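Local atomic coordinates of putative diguanylate cyclase (GGDEF) with PAS/PAC domain (Rhodopseudomonas palustris, PDB entry 3LIF), a protein that probably makes cyclic di-GMP from GTP, the present piece being its extracellular sensor domain of double PDC (Cache) type. Residues L20-A25 against A223-S228; V127-R132 against V146-S151. All coordinates share one frame; numbering follows the deposited sequence.

Contact 1 of 2, residues L20-A25 against A223-S228; sequences LSHSLA and AYRRVS
The guanidinium of R225 has H22 CB over one face, 3.4 Å above its plane and offset toward the rim, and S21 OG at its edge, near the plane. R225 NH1 in turn lies at the edge of the H22 ring, 3.8 Å from ND1, with the two flat groups turned 72° apart, so they do not stack. This is where the long N-terminal helix of the PDC (Cache) sensor fold packs on an antiparallel sheet, here the sheet of strand 219-226.

Arginine suits the place because its chain can span the gap between strand and helix. It leaves the strand with CG anti to the backbone N, and a bend at chi3 (-50°) brings NE round to the serine. R225 NE donates to S21 OG at 2.9 Å, with an N-H...O angle of 145° and the hydroxyl tilted slightly from the guanidinium plane. Serine is small enough to sit buried against the strand, and its hydroxyl also accepts a hydrogen from a water that donates a second one to Y224 O. Both S21 OG and R225 NH2 bond to R18 O, one turn before S21 on helix 5-47, while D206 OD1 makes a long, weak ion pair with R225 NH1.

Farther along, alanine permits close approach: the CA atoms of A25 and V227 are 4.7 Å apart, and the A25 methyl meets the aliphatic part of R225, with CB 3.9 Å from CD. V227 adds a branched apolar side chain that also touches A28 and T29 of the helix. Its CG2 lies 4.2 Å from A25 CA, while its CG1 rests 3.8 Å from the backbone oxygen A25 O.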
loop_
_atom_site.group_PDB
_atom_site.type_symbol
_atom_site.label_atom_id
_atom_site.label_comp_id
_atom_site.label_asym_id
_atom_site.label_seq_id
_atom_site.Cartn_x
_atom_site.Cartn_y
_atom_site.Cartn_z
ATOM N N LEU A 20 -18.695 -1.890 3.998
ATOM C CA LEU A 20 -17.689 -2.530 3.183
ATOM C C LEU A 20 -16.321 -1.740 3.221
ATOM O O LEU A 20 -15.237 -2.312 3.431
ATOM C CB LEU A 20 -18.247 -2.694 1.785
ATOM C CG LEU A 20 -17.250 -3.396 0.909
ATOM C CD1 LEU A 20 -16.595 -4.527 1.687
ATOM C CD2 LEU A 20 -17.931 -3.860 -0.383
ATOM N N SER A 21 -16.422 -0.424 3.053
ATOM C CA SER A 21 -15.321 0.479 3.242
ATOM C C SER A 21 -14.650 0.235 4.617
ATOM O O SER A 21 -13.412 0.189 4.736
ATOM C CB SER A 21 -15.790 1.935 3.089
ATOM O OG SER A 21 -16.123 2.510 4.340
ATOM N N HIS A 22 -15.445 0.048 5.652
ATOM C CA HIS A 22 -14.850 -0.278 6.927
ATOM C C HIS A 22 -14.063 -1.596 6.886
ATOM O O HIS A 22 -12.944 -1.694 7.377
ATOM C CB HIS A 22 -15.925 -0.333 7.967
ATOM C CG HIS A 22 -15.401 -0.440 9.356
ATOM N ND1 HIS A 22 -15.345 0.645 10.216
ATOM C CD2 HIS A 22 -14.931 -1.509 10.053
ATOM C CE1 HIS A 22 -14.842 0.249 11.374
ATOM N NE2 HIS A 22 -14.574 -1.047 11.298
ATOM N N SER A 23 -14.611 -2.623 6.274
ATOM C CA SER A 23 -13.835 -3.845 6.152
ATOM C C SER A 23 -12.558 -3.675 5.334
ATOM O O SER A 23 -11.514 -4.167 5.708
ATOM C CB SER A 23 -14.673 -4.911 5.482
ATOM O OG SER A 23 -15.640 -5.331 6.379
ATOM N N LEU A 24 -12.666 -3.023 4.176
ATOM C CA LEU A 24 -11.514 -2.772 3.331
ATOM C C LEU A 24 -10.437 -1.974 4.111
ATOM O O LEU A 24 -9.281 -2.278 4.009
ATOM C CB LEU A 24 -11.950 -2.089 2.025
ATOM C CG LEU A 24 -12.921 -2.882 1.128
ATOM C CD1 LEU A 24 -13.454 -2.087 -0.067
ATOM C CD2 LEU A 24 -12.326 -4.147 0.595
ATOM N N ALA A 25 -10.826 -0.987 4.905
ATOM C CA ALA A 25 -9.859 -0.165 5.623
ATOM C C ALA A 25 -9.087 -1.024 6.640
ATOM O O ALA A 25 -7.867 -0.916 6.799
ATOM C CB ALA A 25 -10.555 0.960 6.315
ATOM N N ALA A 223 -18.115 5.062 -1.662
ATOM C CA ALA A 223 -17.879 5.194 -0.246
ATOM C C ALA A 223 -16.354 5.130 -0.084
ATOM O O ALA A 223 -15.682 4.331 -0.771
ATOM C CB ALA A 223 -18.539 4.069 0.491
ATOM N N TYR A 224 -15.827 5.980 0.801
ATOM C CA TYR A 224 -14.416 6.013 1.110
ATOM C C TYR A 224 -14.214 6.130 2.588
ATOM O O TYR A 224 -15.062 6.644 3.310
ATOM C CB TYR A 224 -13.763 7.227 0.492
ATOM C CG TYR A 224 -14.138 8.522 1.173
ATOM C CD1 TYR A 224 -13.441 8.947 2.291
ATOM C CD2 TYR A 224 -15.229 9.334 0.699
ATOM C CE1 TYR A 224 -13.755 10.153 2.922
ATOM C CE2 TYR A 224 -15.562 10.537 1.303
ATOM C CZ TYR A 224 -14.810 10.935 2.428
ATOM O OH TYR A 224 -15.060 12.100 3.095
ATOM N N ARG A 225 -13.041 5.706 3.013
ATOM C CA ARG A 225 -12.636 5.759 4.402
ATOM C C ARG A 225 -11.094 5.791 4.603
ATOM O O ARG A 225 -10.352 4.948 4.063
ATOM C CB ARG A 225 -13.233 4.550 5.150
ATOM C CG ARG A 225 -12.966 4.587 6.637
ATOM C CD ARG A 225 -13.463 3.369 7.314
ATOM N NE ARG A 225 -14.854 3.099 6.935
ATOM C CZ ARG A 225 -15.930 3.479 7.643
ATOM N NH1 ARG A 225 -15.797 4.151 8.775
ATOM N NH2 ARG A 225 -17.140 3.179 7.212
ATOM N N ARG A 226 -10.611 6.764 5.374
ATOM C CA ARG A 226 -9.191 6.765 5.780
ATOM C C ARG A 226 -8.878 5.438 6.415
ATOM O O ARG A 226 -9.686 4.923 7.193
ATOM C CB ARG A 226 -8.872 7.844 6.788
ATOM C CG ARG A 226 -8.781 9.163 6.125
ATOM C CD ARG A 226 -7.977 10.147 6.960
ATOM N NE ARG A 226 -8.092 11.499 6.409
ATOM C CZ ARG A 226 -7.310 12.010 5.450
ATOM N NH1 ARG A 226 -7.525 13.234 5.053
ATOM N NH2 ARG A 226 -6.336 11.323 4.883
ATOM N N VAL A 227 -7.717 4.891 6.076
ATOM C CA VAL A 227 -7.252 3.670 6.643
ATOM C C VAL A 227 -6.591 3.924 8.020
ATOM O O VAL A 227 -5.602 4.622 8.196
ATOM C CB VAL A 227 -6.249 3.028 5.705
ATOM C CG1 VAL A 227 -5.409 1.921 6.445
ATOM C CG2 VAL A 227 -6.934 2.562 4.469
ATOM N N SER A 228 -7.148 3.327 9.029
ATOM C CA SER A 228 -6.564 3.547 10.322
ATOM C C SER A 228 -5.027 3.227 10.416
ATOM O O SER A 228 -4.563 2.166 9.968
ATOM C CB SER A 228 -7.381 2.799 11.363
ATOM O OG SER A 228 -6.559 2.638 12.472
HETATM O O HOH W 1 -17.549 4.976 4.021
#

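Contact 2 of 2, residues V127-R132 against V146-S151; sequences VFVVSR and VATIES
V127 lies on strand 126-135 of a beta hairpin whose two arms are antiparallel neighbours in the first five-stranded sheet of this double PDC fold. Its side chain, not its backbone, makes the contact, crossing that of T148 at about a right angle, with V127 CB 3.7 Å from T148 CG2. F128 works through its backbone, its O accepting from I149 N at 2.9 Å, and its CB meets I149 CD1.

V129 and T148 form a non-hydrogen-bonded pair, with V129 CG2 3.7 Å from T148 CA; V129 CG1 also points to V146 CG1. V130 and A147 are the hydrogen-bonded pair: V130 N donates to A147 O at 2.8 Å and A147 N to V130 O at 2.7 Å. On their face helix 5-47 packs, F32 and L39 touching V130, and the small methyl of A147 sits beside V130 CG1. S131 pairs with V146 on the face of V129 and T148, where Y100 of helix 99-106 touches both.

Beta-branched valine and threonine suit such extended backbone. In T148, chi1 of -59° turns OG1 anti to the carbonyl carbon, where it bonds to D72 OD1, while CG2 lies 3.6 Å from F128 O.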
loop_
_atom_site.group_PDB
_atom_site.type_symbol
_atom_site.label_atom_id
_atom_site.label_comp_id
_atom_site.label_asym_id
_atom_site.label_seq_id
_atom_site.Cartn_x
_atom_site.Cartn_y
_atom_site.Cartn_z
ATOM N N VAL A 127 6.438 -0.176 -8.506
ATOM C CA VAL A 127 5.805 -0.701 -7.317
ATOM C C VAL A 127 5.792 0.339 -6.258
ATOM O O VAL A 127 6.386 1.400 -6.398
ATOM C CB VAL A 127 6.598 -1.872 -6.766
ATOM C CG1 VAL A 127 6.714 -2.970 -7.807
ATOM C CG2 VAL A 127 7.974 -1.421 -6.357
ATOM N N PHE A 128 5.065 0.049 -5.202
ATOM C CA PHE A 128 5.218 0.760 -3.949
ATOM C C PHE A 128 5.983 -0.119 -2.960
ATOM O O PHE A 128 6.026 -1.362 -3.068
ATOM C CB PHE A 128 3.866 1.106 -3.346
ATOM C CG PHE A 128 3.201 2.223 -4.025
ATOM C CD1 PHE A 128 2.637 2.032 -5.272
ATOM C CD2 PHE A 128 3.182 3.489 -3.424
ATOM C CE1 PHE A 128 2.036 3.082 -5.924
ATOM C CE2 PHE A 128 2.583 4.570 -4.041
ATOM C CZ PHE A 128 2.010 4.377 -5.311
ATOM N N VAL A 129 6.520 0.535 -1.949
ATOM C CA VAL A 129 7.489 -0.102 -1.132
ATOM C C VAL A 129 7.329 0.439 0.261
ATOM O O VAL A 129 6.840 1.575 0.448
ATOM C CB VAL A 129 8.885 0.235 -1.723
ATOM C CG1 VAL A 129 9.816 0.914 -0.718
ATOM C CG2 VAL A 129 9.447 -0.945 -2.360
ATOM N N VAL A 130 7.805 -0.334 1.227
ATOM C CA VAL A 130 7.578 -0.040 2.633
ATOM C C VAL A 130 8.960 -0.218 3.292
ATOM O O VAL A 130 9.777 -1.075 2.816
ATOM C CB VAL A 130 6.544 -1.101 3.120
ATOM C CG1 VAL A 130 7.214 -2.405 3.647
ATOM C CG2 VAL A 130 5.529 -0.523 4.040
ATOM N N SER A 131 9.289 0.589 4.311
ATOM C CA SER A 131 10.664 0.554 4.801
ATOM C C SER A 131 10.851 1.023 6.244
ATOM O O SER A 131 10.088 1.850 6.762
ATOM C CB SER A 131 11.588 1.379 3.850
ATOM O OG SER A 131 11.444 2.793 4.031
ATOM N N ARG A 132 11.911 0.519 6.879
ATOM C CA ARG A 132 12.216 0.882 8.282
ATOM C C ARG A 132 13.692 1.213 8.499
ATOM O O ARG A 132 14.584 0.551 7.941
ATOM C CB ARG A 132 11.663 -0.181 9.299
ATOM C CG ARG A 132 10.377 0.307 9.984
ATOM C CD ARG A 132 9.544 -0.761 10.764
ATOM N NE ARG A 132 9.798 -0.617 12.203
ATOM C CZ ARG A 132 10.460 0.437 12.636
ATOM N NH1 ARG A 132 10.839 1.342 11.719
ATOM N NH2 ARG A 132 10.712 0.606 13.920
ATOM N N VAL A 146 13.827 -2.592 3.356
ATOM C CA VAL A 146 12.797 -2.108 2.454
ATOM C C VAL A 146 12.141 -3.375 2.004
ATOM O O VAL A 146 12.861 -4.355 1.744
ATOM C CB VAL A 146 13.370 -1.726 1.041
ATOM C CG1 VAL A 146 12.598 -0.573 0.399
ATOM C CG2 VAL A 146 14.883 -1.549 1.034
ATOM N N ALA A 147 10.833 -3.356 1.791
ATOM C CA ALA A 147 10.213 -4.494 1.134
ATOM C C ALA A 147 9.151 -3.992 0.181
ATOM O O ALA A 147 8.535 -2.915 0.402
ATOM C CB ALA A 147 9.638 -5.447 2.131
ATOM N N THR A 148 8.969 -4.736 -0.899
ATOM C CA THR A 148 8.043 -4.318 -1.926
ATOM C C THR A 148 6.628 -4.790 -1.625
ATOM O O THR A 148 6.393 -5.979 -1.351
ATOM C CB THR A 148 8.405 -4.952 -3.258
ATOM O OG1 THR A 148 9.728 -4.561 -3.584
ATOM C CG2 THR A 148 7.468 -4.461 -4.307
ATOM N N ILE A 149 5.678 -3.873 -1.685
ATOM C CA ILE A 149 4.318 -4.277 -1.395
ATOM C C ILE A 149 3.835 -5.120 -2.542
ATOM O O ILE A 149 3.952 -4.678 -3.662
ATOM C CB ILE A 149 3.440 -3.062 -1.220
ATOM C CG1 ILE A 149 3.719 -2.486 0.160
ATOM C CG2 ILE A 149 1.948 -3.438 -1.367
ATOM C CD1 ILE A 149 3.346 -1.018 0.246
ATOM N N GLU A 150 3.308 -6.319 -2.288
ATOM C CA GLU A 150 2.770 -7.142 -3.398
ATOM C C GLU A 150 1.359 -6.641 -3.794
ATOM O O GLU A 150 0.339 -6.917 -3.107
ATOM C CB GLU A 150 2.674 -8.612 -3.004
ATOM C CG GLU A 150 2.073 -9.469 -4.092
ATOM C CD GLU A 150 3.156 -9.966 -5.050
ATOM O OE1 GLU A 150 4.045 -10.760 -4.630
ATOM O OE2 GLU A 150 3.126 -9.590 -6.239
ATOM N N SER A 151 1.250 -5.896 -4.870
ATOM C CA SER A 151 -0.056 -5.314 -5.096
ATOM C C SER A 151 -1.145 -6.367 -5.434
ATOM O O SER A 151 -2.317 -6.187 -5.074
ATOM C CB SER A 151 0.010 -4.170 -6.097
ATOM O OG SER A 151 0.457 -4.669 -7.348
#

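From the N terminus, helix 5-47 first supplies residues 20-25 and then runs on past the first sheet, which holds contact 2. The chain next builds that sheet, and contact 2 joins the two arms of a hairpin, strands 126-135 and 141-149, with 13 residues between its segments, most of them still strand. After three strands of the second sheet, strand 219-226 comes back to the helix, so contact 1 closes a loop of 197 residues with contact 2 nested inside it. Their centres are about 21 Å apart and they do not touch. Contact 2 knits one sheet internally, whereas contact 1 fixes the other sheet to the long helix that both share.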